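Local coordinates for protein cellulase CEL9M (Clostridium cellulolyticum, PDB 1IA6) that probably cuts internal beta-1,4-glucosidic linkages in cellulose and related beta-glucans, as an endo-acting cellulase of glycoside hydrolase family 9, at residues L65-S70 / K99-Y104; F115-G120 / S152-E157; Y54-A57 / K62-L65; D12-F17 / L95-Y100. One frame throughout, in Å; residues are numbered along the deposited sequence.

Contact 1 (L65-S70 / K99-Y104)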
loop_
_atom_site.group_PDB
_atom_site.type_symbol
_atom_site.label_atom_id
_atom_site.label_comp_id
_atom_site.label_asym_id
_atom_site.label_seq_id
_atom_site.Cartn_x
_atom_site.Cartn_y
_atom_site.Cartn_z
ATOM N N LEU A 65 -4.062 -9.146 2.643
ATOM C CA LEU A 65 -4.263 -7.877 3.337
ATOM C C LEU A 65 -3.408 -6.747 2.775
ATOM O O LEU A 65 -3.937 -5.697 2.407
ATOM C CB LEU A 65 -4.042 -8.038 4.848
ATOM C CG LEU A 65 -4.402 -6.817 5.709
ATOM C CD1 LEU A 65 -5.756 -6.242 5.294
ATOM C CD2 LEU A 65 -4.429 -7.231 7.179
ATOM N N PRO A 66 -2.080 -6.932 2.711
ATOM C CA PRO A 66 -1.273 -5.837 2.159
ATOM C C PRO A 66 -1.553 -5.600 0.673
ATOM O O PRO A 66 -1.357 -4.495 0.173
ATOM C CB PRO A 66 0.168 -6.280 2.437
ATOM C CG PRO A 66 0.074 -7.774 2.530
ATOM C CD PRO A 66 -1.223 -7.992 3.271
ATOM N N GLN A 67 -2.006 -6.632 -0.035
ATOM C CA GLN A 67 -2.318 -6.470 -1.455
ATOM C C GLN A 67 -3.509 -5.516 -1.577
ATOM O O GLN A 67 -3.485 -4.574 -2.371
ATOM C CB GLN A 67 -2.657 -7.825 -2.090
ATOM C CG GLN A 67 -2.826 -7.800 -3.611
ATOM C CD GLN A 67 -1.563 -8.189 -4.384
ATOM O OE1 GLN A 67 -1.575 -8.243 -5.617
ATOM N NE2 GLN A 67 -0.476 -8.465 -3.667
ATOM N N GLY A 68 -4.544 -5.757 -0.774
ATOM C CA GLY A 68 -5.729 -4.910 -0.805
ATOM C C GLY A 68 -5.472 -3.510 -0.273
ATOM O O GLY A 68 -5.935 -2.521 -0.844
ATOM N N TYR A 69 -4.744 -3.428 0.834
ATOM C CA TYR A 69 -4.398 -2.140 1.437
ATOM C C TYR A 69 -3.651 -1.274 0.425
ATOM O O TYR A 69 -3.980 -0.105 0.220
ATOM C CB TYR A 69 -3.498 -2.366 2.660
ATOM C CG TYR A 69 -2.775 -1.122 3.137
ATOM C CD1 TYR A 69 -3.410 -0.199 3.962
ATOM C CD2 TYR A 69 -1.459 -0.863 2.746
ATOM C CE1 TYR A 69 -2.754 0.955 4.392
ATOM C CE2 TYR A 69 -0.791 0.291 3.169
ATOM C CZ TYR A 69 -1.448 1.194 3.990
ATOM O OH TYR A 69 -0.808 2.339 4.405
ATOM N N SER A 70 -2.635 -1.855 -0.204
ATOM C CA SER A 70 -1.833 -1.124 -1.178
ATOM C C SER A 70 -2.674 -0.598 -2.334
ATOM O O SER A 70 -2.539 0.560 -2.727
ATOM C CB SER A 70 -0.705 -2.014 -1.698
ATOM O OG SER A 70 0.206 -2.306 -0.647
ATOM N N LYS A 99 -5.086 -1.049 -12.392
ATOM C CA LYS A 99 -5.868 -2.063 -13.084
ATOM C C LYS A 99 -5.234 -3.442 -12.940
ATOM O O LYS A 99 -5.935 -4.458 -12.962
ATOM C CB LYS A 99 -6.040 -1.718 -14.564
ATOM C CG LYS A 99 -7.136 -2.554 -15.233
ATOM C CD LYS A 99 -7.441 -2.083 -16.643
ATOM C CE LYS A 99 -8.663 -2.798 -17.216
ATOM N NZ LYS A 99 -8.477 -4.275 -17.246
ATOM N N TYR A 100 -3.914 -3.488 -12.781
ATOM C CA TYR A 100 -3.252 -4.775 -12.619
ATOM C C TYR A 100 -3.712 -5.379 -11.290
ATOM O O TYR A 100 -3.827 -6.601 -11.160
ATOM C CB TYR A 100 -1.732 -4.621 -12.630
ATOM C CG TYR A 100 -1.018 -5.871 -13.102
ATOM C CD1 TYR A 100 -0.960 -6.189 -14.460
ATOM C CD2 TYR A 100 -0.427 -6.747 -12.196
ATOM C CE1 TYR A 100 -0.329 -7.352 -14.905
ATOM C CE2 TYR A 100 0.209 -7.917 -12.629
ATOM C CZ TYR A 100 0.252 -8.213 -13.983
ATOM O OH TYR A 100 0.861 -9.373 -14.418
ATOM N N PHE A 101 -3.974 -4.520 -10.305
ATOM C CA PHE A 101 -4.464 -4.975 -9.000
ATOM C C PHE A 101 -5.914 -5.440 -9.134
ATOM O O PHE A 101 -6.263 -6.555 -8.753
ATOM C CB PHE A 101 -4.470 -3.840 -7.962
ATOM C CG PHE A 101 -3.187 -3.678 -7.193
ATOM C CD1 PHE A 101 -2.812 -4.608 -6.227
ATOM C CD2 PHE A 101 -2.388 -2.557 -7.390
ATOM C CE1 PHE A 101 -1.661 -4.419 -5.464
ATOM C CE2 PHE A 101 -1.236 -2.358 -6.633
ATOM C CZ PHE A 101 -0.873 -3.290 -5.668
ATOM N N THR A 102 -6.766 -4.571 -9.669
ATOM C CA THR A 102 -8.180 -4.910 -9.767
ATOM C C THR A 102 -8.506 -6.099 -10.661
ATOM O O THR A 102 -9.428 -6.851 -10.358
ATOM C CB THR A 102 -9.029 -3.673 -10.164
ATOM O OG1 THR A 102 -8.610 -3.172 -11.435
ATOM C CG2 THR A 102 -8.866 -2.578 -9.119
ATOM N N ASP A 103 -7.756 -6.291 -11.744
ATOM C CA ASP A 103 -8.008 -7.441 -12.616
ATOM C C ASP A 103 -7.835 -8.716 -11.794
ATOM O O ASP A 103 -8.572 -9.691 -11.960
ATOM C CB ASP A 103 -7.020 -7.479 -13.787
ATOM C CG ASP A 103 -7.401 -6.539 -14.915
ATOM O OD1 ASP A 103 -8.531 -6.008 -14.905
ATOM O OD2 ASP A 103 -6.566 -6.345 -15.821
ATOM N N TYR A 104 -6.840 -8.697 -10.913
ATOM C CA TYR A 104 -6.541 -9.833 -10.050
ATOM C C TYR A 104 -7.652 -10.047 -9.021
ATOM O O TYR A 104 -8.082 -11.176 -8.791
ATOM C CB TYR A 104 -5.184 -9.599 -9.370
ATOM C CG TYR A 104 -4.808 -10.581 -8.282
ATOM C CD1 TYR A 104 -4.688 -11.948 -8.546
ATOM C CD2 TYR A 104 -4.537 -10.134 -6.988
ATOM C CE1 TYR A 104 -4.304 -12.843 -7.544
ATOM C CE2 TYR A 104 -4.153 -11.019 -5.982
ATOM C CZ TYR A 104 -4.039 -12.370 -6.266
ATOM O OH TYR A 104 -3.659 -13.244 -5.269
#

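Contact 2 (F115-G120 / S152-E157)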
loop_
_atom_site.group_PDB
_atom_site.type_symbol
_atom_site.label_atom_id
_atom_site.label_comp_id
_atom_site.label_asym_id
_atom_site.label_seq_id
_atom_site.Cartn_x
_atom_site.Cartn_y
_atom_site.Cartn_z
ATOM N N PHE A 115 -13.886 -15.606 -2.209
ATOM C CA PHE A 115 -12.768 -14.731 -2.532
ATOM C C PHE A 115 -11.456 -15.348 -2.081
ATOM O O PHE A 115 -11.223 -15.514 -0.882
ATOM C CB PHE A 115 -12.918 -13.366 -1.860
ATOM C CG PHE A 115 -11.851 -12.387 -2.259
ATOM C CD1 PHE A 115 -11.798 -11.895 -3.560
ATOM C CD2 PHE A 115 -10.883 -11.978 -1.348
ATOM C CE1 PHE A 115 -10.789 -11.012 -3.951
ATOM C CE2 PHE A 115 -9.870 -11.094 -1.728
ATOM C CZ PHE A 115 -9.823 -10.611 -3.031
ATOM N N TYR A 116 -10.610 -15.695 -3.050
ATOM C CA TYR A 116 -9.297 -16.270 -2.770
ATOM C C TYR A 116 -8.386 -15.098 -2.456
ATOM O O TYR A 116 -8.388 -14.106 -3.192
ATOM C CB TYR A 116 -8.789 -17.021 -3.997
ATOM C CG TYR A 116 -9.522 -18.318 -4.232
ATOM C CD1 TYR A 116 -9.181 -19.466 -3.519
ATOM C CD2 TYR A 116 -10.586 -18.389 -5.131
ATOM C CE1 TYR A 116 -9.880 -20.658 -3.693
ATOM C CE2 TYR A 116 -11.294 -19.578 -5.312
ATOM C CZ TYR A 116 -10.933 -20.707 -4.589
ATOM O OH TYR A 116 -11.622 -21.886 -4.754
ATOM N N TYR A 117 -7.606 -15.193 -1.380
ATOM C CA TYR A 117 -6.752 -14.063 -1.028
ATOM C C TYR A 117 -5.279 -14.313 -0.731
ATOM O O TYR A 117 -4.566 -13.394 -0.335
ATOM C CB TYR A 117 -7.399 -13.263 0.108
ATOM C CG TYR A 117 -7.579 -13.992 1.421
ATOM C CD1 TYR A 117 -6.506 -14.181 2.290
ATOM C CD2 TYR A 117 -8.843 -14.430 1.828
ATOM C CE1 TYR A 117 -6.688 -14.781 3.541
ATOM C CE2 TYR A 117 -9.036 -15.029 3.068
ATOM C CZ TYR A 117 -7.957 -15.198 3.922
ATOM O OH TYR A 117 -8.152 -15.762 5.159
ATOM N N GLN A 118 -4.813 -15.543 -0.904
ATOM C CA GLN A 118 -3.392 -15.803 -0.718
ATOM C C GLN A 118 -2.926 -16.911 -1.632
ATOM O O GLN A 118 -3.481 -18.010 -1.636
ATOM C CB GLN A 118 -3.013 -16.157 0.727
ATOM C CG GLN A 118 -1.473 -16.246 0.862
ATOM C CD GLN A 118 -0.961 -16.441 2.279
ATOM O OE1 GLN A 118 -1.434 -15.809 3.222
ATOM N NE2 GLN A 118 0.038 -17.309 2.427
ATOM N N VAL A 119 -1.916 -16.599 -2.434
ATOM C CA VAL A 119 -1.327 -17.562 -3.348
ATOM C C VAL A 119 0.124 -17.691 -2.924
ATOM O O VAL A 119 0.857 -16.698 -2.896
ATOM C CB VAL A 119 -1.399 -17.075 -4.803
ATOM C CG1 VAL A 119 -0.596 -18.004 -5.714
ATOM C CG2 VAL A 119 -2.851 -17.027 -5.249
ATOM N N GLY A 120 0.524 -18.912 -2.585
ATOM C CA GLY A 120 1.881 -19.165 -2.135
ATOM C C GLY A 120 1.897 -19.419 -0.638
ATOM O O GLY A 120 0.961 -19.058 0.077
ATOM N N SER A 152 -12.919 -10.321 7.118
ATOM C CA SER A 152 -13.510 -8.990 7.042
ATOM C C SER A 152 -12.552 -7.858 6.705
ATOM O O SER A 152 -12.911 -6.942 5.961
ATOM C CB SER A 152 -14.226 -8.664 8.354
ATOM O OG SER A 152 -15.203 -9.646 8.647
ATOM N N ASP A 153 -11.344 -7.901 7.256
ATOM C CA ASP A 153 -10.383 -6.842 6.981
ATOM C C ASP A 153 -9.877 -6.908 5.541
ATOM O O ASP A 153 -9.827 -5.890 4.847
ATOM C CB ASP A 153 -9.218 -6.891 7.989
ATOM C CG ASP A 153 -8.556 -8.264 8.082
ATOM O OD1 ASP A 153 -9.170 -9.272 7.679
ATOM O OD2 ASP A 153 -7.415 -8.332 8.581
ATOM N N ILE A 154 -9.519 -8.105 5.090
ATOM C CA ILE A 154 -9.029 -8.292 3.731
ATOM C C ILE A 154 -10.122 -7.965 2.715
ATOM O O ILE A 154 -9.887 -7.244 1.746
ATOM C CB ILE A 154 -8.539 -9.742 3.528
ATOM C CG1 ILE A 154 -7.331 -9.995 4.435
ATOM C CG2 ILE A 154 -8.180 -9.990 2.059
ATOM C CD1 ILE A 154 -6.721 -11.378 4.293
ATOM N N LEU A 155 -11.321 -8.488 2.952
ATOM C CA LEU A 155 -12.446 -8.254 2.057
ATOM C C LEU A 155 -12.781 -6.772 1.956
ATOM O O LEU A 155 -13.103 -6.278 0.876
ATOM C CB LEU A 155 -13.674 -9.033 2.546
ATOM C CG LEU A 155 -13.599 -10.551 2.374
ATOM C CD1 LEU A 155 -14.750 -11.228 3.114
ATOM C CD2 LEU A 155 -13.639 -10.886 0.890
ATOM N N SER A 156 -12.691 -6.063 3.079
ATOM C CA SER A 156 -13.006 -4.642 3.103
ATOM C C SER A 156 -11.970 -3.793 2.384
ATOM O O SER A 156 -12.328 -2.862 1.669
ATOM C CB SER A 156 -13.172 -4.153 4.546
ATOM O OG SER A 156 -14.315 -4.744 5.141
ATOM N N GLU A 157 -10.690 -4.100 2.565
ATOM C CA GLU A 157 -9.670 -3.319 1.879
ATOM C C GLU A 157 -9.777 -3.546 0.373
ATOM O O GLU A 157 -9.588 -2.621 -0.416
ATOM C CB GLU A 157 -8.267 -3.686 2.372
ATOM C CG GLU A 157 -7.938 -3.139 3.762
ATOM C CD GLU A 157 -8.203 -1.648 3.892
ATOM O OE1 GLU A 157 -7.915 -0.899 2.938
ATOM O OE2 GLU A 157 -8.689 -1.218 4.958
#

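Contact 3 (Y54-A57 / K62-L65). With ZN (zinc ion), chain C.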
loop_
_atom_site.group_PDB
_atom_site.type_symbol
_atom_site.label_atom_id
_atom_site.label_comp_id
_atom_site.label_asym_id
_atom_site.label_seq_id
_atom_site.Cartn_x
_atom_site.Cartn_y
_atom_site.Cartn_z
ATOM N N TYR A 54 0.411 -8.799 -7.513
ATOM C CA TYR A 54 1.800 -8.462 -7.232
ATOM C C TYR A 54 2.459 -9.280 -6.135
ATOM O O TYR A 54 1.810 -9.695 -5.173
ATOM C CB TYR A 54 1.909 -6.993 -6.809
ATOM C CG TYR A 54 1.495 -5.971 -7.840
ATOM C CD1 TYR A 54 0.148 -5.699 -8.085
ATOM C CD2 TYR A 54 2.453 -5.224 -8.523
ATOM C CE1 TYR A 54 -0.229 -4.695 -8.980
ATOM C CE2 TYR A 54 2.088 -4.227 -9.415
ATOM C CZ TYR A 54 0.748 -3.964 -9.636
ATOM O OH TYR A 54 0.393 -2.947 -10.491
ATOM N N HIS A 55 3.765 -9.493 -6.282
ATOM C CA HIS A 55 4.545 -10.181 -5.259
ATOM C C HIS A 55 4.501 -9.178 -4.109
ATOM O O HIS A 55 4.565 -7.969 -4.341
ATOM C CB HIS A 55 5.989 -10.358 -5.722
ATOM C CG HIS A 55 6.128 -11.204 -6.948
ATOM N ND1 HIS A 55 7.120 -10.999 -7.884
ATOM C CD2 HIS A 55 5.409 -12.263 -7.385
ATOM C CE1 HIS A 55 7.004 -11.894 -8.847
ATOM N NE2 HIS A 55 5.974 -12.674 -8.568
ATOM N N ASP A 56 4.419 -9.669 -2.880
ATOM C CA ASP A 56 4.319 -8.785 -1.724
ATOM C C ASP A 56 5.484 -7.847 -1.418
ATOM O O ASP A 56 5.291 -6.641 -1.272
ATOM C CB ASP A 56 4.018 -9.601 -0.464
ATOM C CG ASP A 56 3.741 -8.718 0.738
ATOM O OD1 ASP A 56 2.726 -7.998 0.708
ATOM O OD2 ASP A 56 4.538 -8.733 1.703
ATOM N N ALA A 57 6.691 -8.387 -1.299
ATOM C CA ALA A 57 7.829 -7.547 -0.953
ATOM C C ALA A 57 9.072 -7.962 -1.723
ATOM O O ALA A 57 9.184 -7.698 -2.918
ATOM C CB ALA A 57 8.080 -7.633 0.555
ATOM N N LYS A 62 1.649 -13.768 -2.618
ATOM C CA LYS A 62 0.650 -12.722 -2.768
ATOM C C LYS A 62 -0.232 -12.806 -1.523
ATOM O O LYS A 62 -1.083 -13.686 -1.410
ATOM C CB LYS A 62 -0.153 -12.936 -4.059
ATOM C CG LYS A 62 0.756 -12.962 -5.290
ATOM C CD LYS A 62 0.010 -12.974 -6.621
ATOM C CE LYS A 62 -0.631 -14.317 -6.907
ATOM N NZ LYS A 62 -1.059 -14.405 -8.334
ATOM N N PHE A 63 0.026 -11.906 -0.574
ATOM C CA PHE A 63 -0.699 -11.830 0.697
ATOM C C PHE A 63 -1.888 -10.886 0.559
ATOM O O PHE A 63 -1.717 -9.714 0.247
ATOM C CB PHE A 63 0.228 -11.311 1.803
ATOM C CG PHE A 63 1.258 -12.309 2.266
ATOM C CD1 PHE A 63 0.885 -13.405 3.040
ATOM C CD2 PHE A 63 2.600 -12.136 1.953
ATOM C CE1 PHE A 63 1.839 -14.315 3.500
ATOM C CE2 PHE A 63 3.564 -13.040 2.409
ATOM C CZ PHE A 63 3.181 -14.130 3.183
ATOM N N GLY A 64 -3.083 -11.395 0.831
ATOM C CA GLY A 64 -4.295 -10.601 0.685
ATOM C C GLY A 64 -4.463 -9.259 1.381
ATOM O O GLY A 64 -4.967 -8.313 0.766
ATOM N N LEU A 65 -4.062 -9.146 2.643
ATOM C CA LEU A 65 -4.263 -7.877 3.337
ATOM C C LEU A 65 -3.408 -6.747 2.775
ATOM O O LEU A 65 -3.937 -5.697 2.407
ATOM C CB LEU A 65 -4.042 -8.038 4.848
ATOM C CG LEU A 65 -4.402 -6.817 5.709
ATOM C CD1 LEU A 65 -5.756 -6.242 5.294
ATOM C CD2 LEU A 65 -4.429 -7.231 7.179
HETATM ZN ZN ZN C . 5.088 -14.029 -9.899
HETATM O O HOH W 1 0.716 -8.892 -0.982
#

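Contact 4 (D12-F17 / L95-Y100)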
loop_
_atom_site.group_PDB
_atom_site.type_symbol
_atom_site.label_atom_id
_atom_site.label_comp_id
_atom_site.label_asym_id
_atom_site.label_seq_id
_atom_site.Cartn_x
_atom_site.Cartn_y
_atom_site.Cartn_z
ATOM N N ASP A 12 9.073 7.821 -10.141
ATOM C CA ASP A 12 9.829 6.652 -9.709
ATOM C C ASP A 12 9.040 5.763 -8.752
ATOM O O ASP A 12 9.061 4.549 -8.891
ATOM C CB ASP A 12 11.132 7.060 -9.015
ATOM C CG ASP A 12 12.142 7.679 -9.960
ATOM O OD1 ASP A 12 12.049 7.463 -11.186
ATOM O OD2 ASP A 12 13.050 8.376 -9.462
ATOM N N SER A 13 8.351 6.368 -7.785
ATOM C CA SER A 13 7.590 5.606 -6.793
ATOM C C SER A 13 6.474 4.771 -7.418
ATOM O O SER A 13 6.093 3.726 -6.885
ATOM C CB SER A 13 7.019 6.544 -5.719
ATOM O OG SER A 13 6.038 7.415 -6.248
ATOM N N ILE A 14 5.954 5.230 -8.551
ATOM C CA ILE A 14 4.899 4.504 -9.253
ATOM C C ILE A 14 5.528 3.379 -10.073
ATOM O O ILE A 14 5.002 2.270 -10.135
ATOM C CB ILE A 14 4.123 5.435 -10.198
ATOM C CG1 ILE A 14 3.402 6.511 -9.385
ATOM C CG2 ILE A 14 3.140 4.623 -11.043
ATOM C CD1 ILE A 14 2.861 7.654 -10.229
ATOM N N ILE A 15 6.663 3.679 -10.699
ATOM C CA ILE A 15 7.387 2.708 -11.514
ATOM C C ILE A 15 7.803 1.477 -10.711
ATOM O O ILE A 15 7.838 0.363 -11.239
ATOM C CB ILE A 15 8.640 3.366 -12.143
ATOM C CG1 ILE A 15 8.228 4.157 -13.388
ATOM C CG2 ILE A 15 9.692 2.319 -12.468
ATOM C CD1 ILE A 15 9.313 5.104 -13.900
ATOM N N PHE A 16 8.116 1.683 -9.438
ATOM C CA PHE A 16 8.522 0.591 -8.557
ATOM C C PHE A 16 7.631 -0.646 -8.667
ATOM O O PHE A 16 8.123 -1.769 -8.715
ATOM C CB PHE A 16 8.512 1.055 -7.097
ATOM C CG PHE A 16 8.526 -0.075 -6.109
ATOM C CD1 PHE A 16 9.674 -0.833 -5.914
ATOM C CD2 PHE A 16 7.372 -0.411 -5.402
ATOM C CE1 PHE A 16 9.676 -1.910 -5.033
ATOM C CE2 PHE A 16 7.365 -1.486 -4.520
ATOM C CZ PHE A 16 8.517 -2.237 -4.334
ATOM N N PHE A 17 6.320 -0.437 -8.699
ATOM C CA PHE A 17 5.386 -1.554 -8.755
ATOM C C PHE A 17 5.611 -2.527 -9.904
ATOM O O PHE A 17 5.269 -3.704 -9.793
ATOM C CB PHE A 17 3.957 -1.015 -8.735
ATOM C CG PHE A 17 3.589 -0.384 -7.422
ATOM C CD1 PHE A 17 3.213 -1.174 -6.338
ATOM C CD2 PHE A 17 3.698 0.990 -7.239
ATOM C CE1 PHE A 17 2.955 -0.607 -5.092
ATOM C CE2 PHE A 17 3.444 1.568 -5.998
ATOM C CZ PHE A 17 3.073 0.769 -4.922
ATOM N N LEU A 95 -2.806 4.408 -13.570
ATOM C CA LEU A 95 -4.005 3.629 -13.863
ATOM C C LEU A 95 -3.660 2.202 -14.265
ATOM O O LEU A 95 -4.399 1.266 -13.955
ATOM C CB LEU A 95 -4.834 4.311 -14.958
ATOM C CG LEU A 95 -5.568 5.568 -14.477
ATOM C CD1 LEU A 95 -6.201 6.292 -15.656
ATOM C CD2 LEU A 95 -6.620 5.177 -13.457
ATOM N N GLN A 96 -2.537 2.030 -14.954
ATOM C CA GLN A 96 -2.116 0.696 -15.348
ATOM C C GLN A 96 -1.765 -0.127 -14.106
ATOM O O GLN A 96 -2.132 -1.295 -14.018
ATOM C CB GLN A 96 -0.909 0.770 -16.286
ATOM C CG GLN A 96 -1.173 1.607 -17.531
ATOM C CD GLN A 96 -0.064 1.507 -18.556
ATOM O OE1 GLN A 96 1.115 1.565 -18.213
ATOM N NE2 GLN A 96 -0.439 1.366 -19.825
ATOM N N GLN A 97 -1.071 0.480 -13.145
ATOM C CA GLN A 97 -0.690 -0.237 -11.924
ATOM C C GLN A 97 -1.943 -0.648 -11.166
ATOM O O GLN A 97 -2.043 -1.767 -10.661
ATOM C CB GLN A 97 0.184 0.641 -11.016
ATOM C CG GLN A 97 1.370 1.308 -11.710
ATOM C CD GLN A 97 2.294 0.317 -12.389
ATOM O OE1 GLN A 97 1.862 -0.482 -13.219
ATOM N NE2 GLN A 97 3.576 0.370 -12.046
ATOM N N LEU A 98 -2.905 0.264 -11.099
ATOM C CA LEU A 98 -4.154 -0.005 -10.398
ATOM C C LEU A 98 -4.977 -1.099 -11.071
ATOM O O LEU A 98 -5.499 -1.991 -10.401
ATOM C CB LEU A 98 -4.981 1.280 -10.285
ATOM C CG LEU A 98 -4.399 2.306 -9.307
ATOM C CD1 LEU A 98 -5.047 3.663 -9.513
ATOM C CD2 LEU A 98 -4.616 1.815 -7.886
ATOM N N LYS A 99 -5.086 -1.049 -12.392
ATOM C CA LYS A 99 -5.868 -2.063 -13.084
ATOM C C LYS A 99 -5.234 -3.442 -12.940
ATOM O O LYS A 99 -5.935 -4.458 -12.962
ATOM C CB LYS A 99 -6.040 -1.718 -14.564
ATOM C CG LYS A 99 -7.136 -2.554 -15.233
ATOM C CD LYS A 99 -7.441 -2.083 -16.643
ATOM C CE LYS A 99 -8.663 -2.798 -17.216
ATOM N NZ LYS A 99 -8.477 -4.275 -17.246
ATOM N N TYR A 100 -3.914 -3.488 -12.781
ATOM C CA TYR A 100 -3.252 -4.775 -12.619
ATOM C C TYR A 100 -3.712 -5.379 -11.290
ATOM O O TYR A 100 -3.827 -6.601 -11.160
ATOM C CB TYR A 100 -1.732 -4.621 -12.630
ATOM C CG TYR A 100 -1.018 -5.871 -13.102
ATOM C CD1 TYR A 100 -0.960 -6.189 -14.460
ATOM C CD2 TYR A 100 -0.427 -6.747 -12.196
ATOM C CE1 TYR A 100 -0.329 -7.352 -14.905
ATOM C CE2 TYR A 100 0.209 -7.917 -12.629
ATOM C CZ TYR A 100 0.252 -8.213 -13.983
ATOM O OH TYR A 100 0.861 -9.373 -14.418
#

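Contact 1 (L65-S70 / K99-Y104)
Gln-67 reaches from helix 64-80 into the angle between Phe-101 and Tyr-104, two aromatic residues one turn apart on helix 91-107. Its CG stands anti to the backbone N (chi1 -173°), and a bend at the next torsion turns the amide toward both rings. CG lies 4.0 Å from CE1 of Phe-101, and the amide plane is inclined 72° to that ring. The carbonyl end, OE1, continues to Tyr-104, whose CD2 it approaches to 3.8 Å; here the two side chains run roughly perpendicular. Phe-101 is also met from the backbone side, with its CE1 3.6 Å from the carbonyl O of Gln-67, while its CZ touches CB of Ser-70 at 4.2 Å. The hydroxyl of Ser-70 is turned back into its own helix: OG donates to Pro-66 O at 2.8 Å. That oxygen also receives Ser-70 N, the two donors arriving from opposite faces of the carbonyl plane. The short helix segments pass 10.8 Å apart at 131°, and Gln-67 and Phe-101 mark their nearest CA atoms. Outside the pair, the Phe-101 ring meets that of Tyr-54, and Leu-413 of helix 413-429 packs on Gln-67 and Ser-70. No hydrogen bond crosses between 65-70 and 99-104, so these two segments meet by van der Waals contact alone. The buried amide of Gln-67 instead spends OE1 on the backbone N of Tyr-54, which ties this helix pair to the loop carrying the zinc ligand His-55 and should limit rotation of the amide against the rings.

Contact 2 (F115-G120 / S152-E157)
Ile-154 is the main bump of this contact, projecting from the first turn of helix 152-169 against strand 115-119. Its CD1 methyl settles on one face of the Tyr-117 ring, 3.8 Å from the centroid and shifted toward the CD1-CE1 rim, a CH-pi contact. The other branch, CG2, fills the angle where the ring leaves the backbone, 3.9 Å from Tyr-117 CB, and also abuts the edge of Phe-115 at CE2. Tyr-117 offers its face because CG sits between backbone N and carbonyl carbon (chi1 63°), which lays the ring across the isoleucine at about a right angle. Farther along, Leu-155 CD2 tucks beside the root of the Phe-115 ring, 3.7 Å from CD2 of that phenylalanine, the two side chains sliding past each other in opposite directions. The buried interface is thus wholly apolar, and the Tyr-117 hydroxyl is bonded elsewhere, to Asn-199 N. Leu-65 of helix 64-80 also packs on Ile-154. The strand crosses the helix at 103° and is the middle one of a small three-stranded antiparallel sheet, laid against the start of a helix of the (alpha/alpha)6 barrel that forms the family 9 catalytic module.

Contact 3 (Y54-A57 / K62-L65)
Lys-62 lays its aliphatic chain against the carbonyl of Tyr-54, the CG of Lys-62 standing 3.4 Å from Tyr-54 O. The chain bends at its third torsion (chi3 -73°), and NZ ends in a salt bridge to Asp-42 and hydrogen bonds to the carbonyls of Gly-52 and Leu-50, so its buried charge is met by several oxygens. Phe-63 follows at the N-cap position of the coming helix. It turns the edge of its ring to Asp-56: CD2 stands 3.8 Å from CB of that aspartate, which lies in the ring plane, and the carboxylate is set 83° to the ring. One water joins the same two residues, donating to Asp-56 OD1 at 2.8 Å and to Phe-63 O at 2.8 Å. The other carboxylate oxygen, OD2, is hydrogen-bonded to Tyr-204, leaving the group gripped at both ends. Gly-64 and Leu-65 then open the helix, and Leu-65 leads away toward Ile-154. Between Tyr-54 and Asp-56, His-55 sets out away from 62-65 and binds zinc through NE2 at 2.1 Å; Cys-22, Cys-38 and His-39 complete the site. The loop thus joins the zinc site, through His-55, to the start of helix 64-80, with strand 62-63 paired antiparallel to strand 115-119 and the Asp-56 backbone bonded to Leu-413 at the start of helix 413-429.

Contact 4 (D12-F17 / L95-Y100)
Gln-97 lays its side chain across Ile-14 of helix 6-15, its CG lying 3.8 Å from CG2 of that isoleucine. The chain folds at chi2 (-57°), which swings NE2 toward the backbone of the first helix, where it donates to Ile-14 O at 3.0 Å. The bond is fairly straight, with an N-H...O angle of 165°, and the acceptor lies almost in the amide plane of Gln-97; seen from the carbonyl, however, the donor is tilted 34° out of plane. NE2 also touches Phe-17 CB at 3.6 Å. Such a bond, from a buried amide to a main-chain carbonyl of helix 6-15, anchors that helix to helix 91-107 in the helical barrel of the family 9 module. The amide has further partners: NE2 reaches Asp-18 OD1, and OE1 accepts from Lys-21 NZ, so both of its ends are fixed and its flip is settled. The backbone O of Gln-97 takes the hydroxyl of Tyr-54. The ring of Phe-17 heads away from Gln-97, one face under CD2 of Phe-16 and its edge near Ile-14 O, to pack on Leu-74 of helix 64-80 and on Leu-413 and Asn-416 of helix 413-429. At 7.0 Å, the CA atoms of Phe-17 and Gln-97 are the nearest pair between the two backbones.

In the fold
Along the chain, contact 3 comes within the span bridged by contact 4, contact 1 starts at Leu-65 where contact 3 ends, and contact 2 follows. Helix 64-80 serves contacts 1 and 3, whose centres lie 8 Å apart; helix 91-107 serves contacts 1 and 4, with centres 11 Å apart. The centre of contact 2 is 10 Å from those of 1 and 3, sharing with the latter the small sheet through neighbouring strands 62-63 and 115-119, but 20 Å from that of contact 4, which it does not touch. Tyr-54 links contact 3 to contacts 1 and 4. Together they tie barrel helices to the zinc-bearing loop and the sheet within one catalytic module.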